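Long-range contacts in sugar kinase MJ0406 (Methanococcus jannaschii, PDB 2C4E), which phosphorylates a broad range of nucleosides, above all inosine, guanosine and cytidine, to nucleoside monophosphates, with ATP as the best phosphate donor and magnesium or manganese as cofactor: residues M172-I177 with L197-D202; I176-N181 with L205-A210. All coordinates share one frame; numbering follows the deposited sequence.

Interaction 1 of 2, residues M172-I177 with L197-D202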
loop_
_atom_site.group_PDB
_atom_site.type_symbol
_atom_site.label_atom_id
_atom_site.label_comp_id
_atom_site.label_asym_id
_atom_site.label_seq_id
_atom_site.Cartn_x
_atom_site.Cartn_y
_atom_site.Cartn_z
ATOM N N MET A 172 13.041 15.774 -25.668
ATOM C CA MET A 172 13.241 16.171 -24.296
ATOM C C MET A 172 14.479 15.521 -23.679
ATOM O O MET A 172 15.171 16.123 -22.861
ATOM C CB MET A 172 12.032 15.776 -23.474
ATOM C CG MET A 172 12.064 16.375 -22.096
ATOM S SD MET A 172 10.679 15.825 -21.137
ATOM C CE MET A 172 10.908 16.812 -19.642
ATOM N N LEU A 173 14.730 14.273 -24.033
ATOM C CA LEU A 173 15.920 13.586 -23.540
ATOM C C LEU A 173 17.180 14.226 -24.088
ATOM O O LEU A 173 18.162 14.387 -23.362
ATOM C CB LEU A 173 15.884 12.095 -23.908
ATOM C CG LEU A 173 16.971 11.230 -23.273
ATOM C CD1 LEU A 173 16.916 11.338 -21.747
ATOM C CD2 LEU A 173 16.824 9.771 -23.741
ATOM N N LEU A 174 17.149 14.602 -25.359
ATOM C CA LEU A 174 18.279 15.257 -25.984
ATOM C C LEU A 174 18.506 16.579 -25.264
ATOM O O LEU A 174 19.626 16.906 -24.914
ATOM C CB LEU A 174 18.017 15.489 -27.472
ATOM C CG LEU A 174 19.135 16.133 -28.281
ATOM C CD1 LEU A 174 20.404 15.289 -28.231
ATOM C CD2 LEU A 174 18.665 16.327 -29.737
ATOM N N GLU A 175 17.428 17.292 -24.973
ATOM C CA GLU A 175 17.551 18.603 -24.307
ATOM C C GLU A 175 18.168 18.522 -22.913
ATOM O O GLU A 175 19.046 19.303 -22.593
ATOM C CB GLU A 175 16.198 19.314 -24.250
ATOM C CG GLU A 175 16.281 20.748 -23.757
ATOM C CD GLU A 175 16.943 21.714 -24.734
ATOM O OE1 GLU A 175 17.342 21.306 -25.855
ATOM O OE2 GLU A 175 17.049 22.903 -24.373
ATOM N N ILE A 176 17.734 17.587 -22.073
ATOM C CA ILE A 176 18.309 17.512 -20.739
ATOM C C ILE A 176 19.765 17.027 -20.786
ATOM O O ILE A 176 20.602 17.500 -20.024
ATOM C CB ILE A 176 17.418 16.670 -19.792
ATOM C CG1 ILE A 176 17.810 16.914 -18.338
ATOM C CG2 ILE A 176 17.482 15.167 -20.130
ATOM C CD1 ILE A 176 16.720 16.568 -17.362
ATOM N N ILE A 177 20.071 16.107 -21.694
ATOM C CA ILE A 177 21.433 15.614 -21.858
ATOM C C ILE A 177 22.367 16.732 -22.326
ATOM O O ILE A 177 23.532 16.754 -21.954
ATOM C CB ILE A 177 21.480 14.393 -22.819
ATOM C CG1 ILE A 177 20.903 13.186 -22.112
ATOM C CG2 ILE A 177 22.904 14.122 -23.314
ATOM C CD1 ILE A 177 20.814 11.933 -23.015
ATOM N N LEU A 197 17.666 7.810 -29.247
ATOM C CA LEU A 197 18.411 8.972 -29.742
ATOM C C LEU A 197 19.210 8.705 -31.035
ATOM O O LEU A 197 19.706 9.647 -31.658
ATOM C CB LEU A 197 19.377 9.464 -28.655
ATOM C CG LEU A 197 18.767 9.946 -27.339
ATOM C CD1 LEU A 197 19.798 9.964 -26.215
ATOM C CD2 LEU A 197 18.169 11.330 -27.497
ATOM N N ASN A 198 19.309 7.436 -31.442
ATOM C CA ASN A 198 20.302 6.963 -32.422
ATOM C C ASN A 198 21.696 7.473 -32.050
ATOM O O ASN A 198 22.445 7.966 -32.891
ATOM C CB ASN A 198 19.930 7.310 -33.881
ATOM C CG ASN A 198 20.840 6.616 -34.908
ATOM O OD1 ASN A 198 21.281 5.476 -34.719
ATOM N ND2 ASN A 198 21.121 7.311 -36.006
ATOM N N PHE A 199 22.030 7.330 -30.773
ATOM C CA PHE A 199 23.337 7.734 -30.257
ATOM C C PHE A 199 24.262 6.551 -30.068
ATOM O O PHE A 199 23.857 5.505 -29.564
ATOM C CB PHE A 199 23.173 8.410 -28.897
ATOM C CG PHE A 199 22.987 9.904 -28.956
ATOM C CD1 PHE A 199 23.257 10.674 -27.832
ATOM C CD2 PHE A 199 22.515 10.542 -30.097
ATOM C CE1 PHE A 199 23.071 12.039 -27.846
ATOM C CE2 PHE A 199 22.343 11.932 -30.101
ATOM C CZ PHE A 199 22.631 12.663 -28.981
ATOM N N GLU A 200 25.515 6.742 -30.462
ATOM C CA GLU A 200 26.622 5.926 -30.005
ATOM C C GLU A 200 27.312 6.720 -28.887
ATOM O O GLU A 200 26.950 7.871 -28.605
ATOM C CB GLU A 200 27.597 5.644 -31.153
ATOM C CG GLU A 200 27.020 4.789 -32.275
ATOM C CD GLU A 200 27.871 4.830 -33.538
ATOM O OE1 GLU A 200 27.930 5.903 -34.182
ATOM O OE2 GLU A 200 28.489 3.800 -33.890
ATOM N N ILE A 201 28.290 6.093 -28.245
ATOM C CA ILE A 201 28.988 6.698 -27.119
ATOM C C ILE A 201 29.532 8.079 -27.479
ATOM O O ILE A 201 29.404 9.019 -26.697
ATOM C CB ILE A 201 30.096 5.739 -26.609
ATOM C CG1 ILE A 201 29.437 4.623 -25.781
ATOM C CG2 ILE A 201 31.132 6.485 -25.748
ATOM C CD1 ILE A 201 30.194 3.328 -25.750
ATOM N N ASP A 202 30.107 8.212 -28.668
ATOM C CA ASP A 202 30.742 9.467 -29.066
ATOM C C ASP A 202 29.722 10.600 -29.188
ATOM O O ASP A 202 30.059 11.767 -28.943
ATOM C CB ASP A 202 31.526 9.299 -30.374
ATOM C CG ASP A 202 32.862 8.598 -30.174
ATOM O OD1 ASP A 202 33.598 8.440 -31.163
ATOM O OD2 ASP A 202 33.269 8.167 -29.077
#
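Beside the central sheet of this ribokinase fold, the connecting segments of two successive β-α-β crossovers meet where Leu173, Leu174 and Ile177 of helix 170-178 pack against Leu197 and Phe199. The helix leads into strand 182-186, whereas Leu197 ends helix 187-197, the helix that follows that strand, and Phe199 sits in the turn before helix 201-205.

The contact is apolar throughout, and Leu197 is its hub. Its CD1 lies 3.9 Å from CD2 of Leu173, the two side chains crossing at about a right angle. The same CD1 of Leu197 is also 3.9 Å from CD1 of Ile177, here in a tip-to-tip approach. The other methyl of Leu197, CD2, rests against the helix backbone, 4.0 Å from Leu174 N, and touches Leu174 CB at 4.2 Å. Tyr204, from helix 201-205, packs on both Leu197 and Ile177, adding an aromatic group to this cluster.

Phe199 and Leu174, both partly exposed, complete the contact, whereas Leu173, Ile177 and Leu197 are buried. One face of the Phe199 ring carries Leu197 CB, 3.5 Å above the plane and displaced toward the rim, and Tyr204 meets the ring edge-to-face. On the helix side, CG of Leu174 stands anti to the backbone N (chi1 -178°), and the side chain crosses that of Phe199 at about a right angle; Leu174 CD1 approaches the ring obliquely and comes 3.5 Å from Phe199 CZ.

Interaction 2 of 2, residues I176-N181 with L205-A210; sequences IIEHTN and LERVDA
Arg207 reaches from the loop before strand 210-214 to Ile177 and Glu178 at the end of helix 170-178. Arg207 CB sits 4.1 Å from CG2 of Ile177. The chain is then extended from CG to NE and lies beside Glu178, pointing the same way, with Arg207 CD 3.8 Å from Glu178 CG. Arg207 NE donates to Glu178 OE2 at 3.0 Å (N-H...O 148°) in a salt bridge. The oxygen is met on its anti side; carboxylate and guanidinium are nearly coplanar in orientation (7° apart), but the bond is somewhat tilted from both planes. Farther out, Arg207 NH1 bonds to the carbonyl oxygen of Asp203, while Glu206 adds no more than a long-range charge.

Beyond the helix the chain enters strand 182-186, next to strand 210-214 in the parallel part of the ribokinase-fold sheet, and the backbones begin to pair. Asn181 O takes two bonds: Asp209 N, 2.9 Å away, lies on a lone pair, and Ala210 N, 3.1 Å away, stands almost in line with the C=O bond (166°). In the loop before strand 210-214, Val208 CG1 lies 3.8 Å from Ile177 CG2. One water donates to Glu178 O and Arg207 O, a second to Thr180 O and the same Arg207 O. Thr180 OG1 turns back to the helix and donates to Ile176 O at 2.8 Å, from the face of that carbonyl opposite His179 N.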
loop_
_atom_site.group_PDB
_atom_site.type_symbol
_atom_site.label_atom_id
_atom_site.label_comp_id
_atom_site.label_asym_id
_atom_site.label_seq_id
_atom_site.Cartn_x
_atom_site.Cartn_y
_atom_site.Cartn_z
ATOM N N ILE A 176 17.734 17.587 -22.073
ATOM C CA ILE A 176 18.309 17.512 -20.739
ATOM C C ILE A 176 19.765 17.027 -20.786
ATOM O O ILE A 176 20.602 17.500 -20.024
ATOM C CB ILE A 176 17.418 16.670 -19.792
ATOM C CG1 ILE A 176 17.810 16.914 -18.338
ATOM C CG2 ILE A 176 17.482 15.167 -20.130
ATOM C CD1 ILE A 176 16.720 16.568 -17.362
ATOM N N ILE A 177 20.071 16.107 -21.694
ATOM C CA ILE A 177 21.433 15.614 -21.858
ATOM C C ILE A 177 22.367 16.732 -22.326
ATOM O O ILE A 177 23.532 16.754 -21.954
ATOM C CB ILE A 177 21.480 14.393 -22.819
ATOM C CG1 ILE A 177 20.903 13.186 -22.112
ATOM C CG2 ILE A 177 22.904 14.122 -23.314
ATOM C CD1 ILE A 177 20.814 11.933 -23.015
ATOM N N GLU A 178 21.834 17.681 -23.099
ATOM C CA GLU A 178 22.641 18.766 -23.612
ATOM C C GLU A 178 22.962 19.730 -22.459
ATOM O O GLU A 178 23.860 20.550 -22.579
ATOM C CB GLU A 178 21.989 19.430 -24.841
ATOM C CG GLU A 178 22.090 18.461 -26.030
ATOM C CD GLU A 178 21.715 19.019 -27.376
ATOM O OE1 GLU A 178 20.778 19.842 -27.444
ATOM O OE2 GLU A 178 22.350 18.583 -28.370
ATOM N N HIS A 179 22.241 19.583 -21.351
ATOM C CA HIS A 179 22.483 20.371 -20.125
ATOM C C HIS A 179 22.969 19.507 -18.972
ATOM O O HIS A 179 22.724 19.813 -17.801
ATOM C CB HIS A 179 21.210 21.088 -19.739
ATOM C CG HIS A 179 20.728 22.032 -20.788
ATOM N ND1 HIS A 179 20.972 23.388 -20.749
ATOM C CD2 HIS A 179 20.038 21.805 -21.929
ATOM C CE1 HIS A 179 20.444 23.952 -21.824
ATOM N NE2 HIS A 179 19.863 23.014 -22.550
ATOM N N THR A 180 23.670 18.423 -19.312
ATOM C CA THR A 180 24.197 17.498 -18.315
ATOM C C THR A 180 25.712 17.403 -18.428
ATOM O O THR A 180 26.235 17.312 -19.523
ATOM C CB THR A 180 23.601 16.095 -18.516
ATOM O OG1 THR A 180 22.200 16.116 -18.236
ATOM C CG2 THR A 180 24.140 15.142 -17.468
ATOM N N ASN A 181 26.399 17.449 -17.291
ATOM C CA ASN A 181 27.840 17.179 -17.224
ATOM C C ASN A 181 28.142 15.704 -16.948
ATOM O O ASN A 181 28.938 15.117 -17.664
ATOM C CB ASN A 181 28.529 18.068 -16.186
ATOM C CG ASN A 181 28.448 19.524 -16.550
ATOM O OD1 ASN A 181 29.243 20.053 -17.391
ATOM N ND2 ASN A 181 27.473 20.191 -15.984
ATOM N N LEU A 205 29.224 11.943 -25.827
ATOM C CA LEU A 205 30.405 12.675 -25.368
ATOM C C LEU A 205 30.587 14.025 -26.061
ATOM O O LEU A 205 31.399 14.830 -25.623
ATOM C CB LEU A 205 31.662 11.821 -25.528
ATOM C CG LEU A 205 31.705 10.581 -24.630
ATOM C CD1 LEU A 205 32.865 9.689 -25.042
ATOM C CD2 LEU A 205 31.818 10.970 -23.184
ATOM N N GLU A 206 29.850 14.270 -27.145
ATOM C CA GLU A 206 29.791 15.616 -27.719
ATOM C C GLU A 206 28.958 16.541 -26.823
ATOM O O GLU A 206 29.046 17.750 -26.933
ATOM C CB GLU A 206 29.213 15.597 -29.136
ATOM C CG GLU A 206 30.186 15.049 -30.168
ATOM C CD GLU A 206 29.582 14.932 -31.560
ATOM O OE1 GLU A 206 28.563 15.602 -31.837
ATOM O OE2 GLU A 206 30.123 14.171 -32.389
ATOM N N ARG A 207 28.158 15.961 -25.937
ATOM C CA ARG A 207 27.234 16.726 -25.114
ATOM C C ARG A 207 27.570 16.732 -23.629
ATOM O O ARG A 207 27.308 17.718 -22.970
ATOM C CB ARG A 207 25.837 16.195 -25.319
ATOM C CG ARG A 207 25.360 16.469 -26.735
ATOM C CD ARG A 207 24.269 15.578 -27.213
ATOM N NE ARG A 207 23.796 15.975 -28.539
ATOM C CZ ARG A 207 24.302 15.548 -29.704
ATOM N NH1 ARG A 207 25.326 14.692 -29.752
ATOM N NH2 ARG A 207 23.766 15.976 -30.844
ATOM N N VAL A 208 28.086 15.622 -23.108
ATOM C CA VAL A 208 28.372 15.487 -21.670
ATOM C C VAL A 208 29.870 15.343 -21.434
ATOM O O VAL A 208 30.654 15.099 -22.358
ATOM C CB VAL A 208 27.606 14.297 -21.029
ATOM C CG1 VAL A 208 26.144 14.336 -21.394
ATOM C CG2 VAL A 208 28.218 12.940 -21.427
ATOM N N ASP A 209 30.288 15.564 -20.195
ATOM C CA ASP A 209 31.687 15.374 -19.840
ATOM C C ASP A 209 32.025 13.942 -19.476
ATOM O O ASP A 209 33.144 13.496 -19.711
ATOM C CB ASP A 209 32.062 16.274 -18.661
ATOM C CG ASP A 209 31.928 17.727 -18.964
ATOM O OD1 ASP A 209 32.384 18.197 -20.031
ATOM O OD2 ASP A 209 31.445 18.514 -18.130
ATOM N N ALA A 210 31.072 13.240 -18.870
ATOM C CA ALA A 210 31.256 11.855 -18.475
ATOM C C ALA A 210 29.938 11.131 -18.566
ATOM O O ALA A 210 28.903 11.622 -18.092
ATOM C CB ALA A 210 31.805 11.744 -17.067
HETATM O O HOH W 1 26.023 19.851 -24.094
HETATM O O HOH W 2 28.374 18.985 -20.611
#

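How the interactions relate
Both contacts use helix 170-178 and draw on Ile177 through different branches, CD1 in interaction 1 and CG2 in interaction 2; they lie about 8 Å apart, centre to centre. Both are largely buried, with partly exposed residues at the edge: Leu174 and Phe199 in interaction 1, Glu178 and Arg207 in interaction 2, which also includes the exposed Asp209. Interaction 1 joins helix flank to helix end and turn through apolar contacts. Interaction 2 sits where the helix gives way to the sheet, so backbone hydrogen bonds, bridging waters and a salt bridge enter. Arg207 connects the two: its CZ is 3.4 Å from Phe199 CZ, and its NE 3.5 Å from Leu174 CD1.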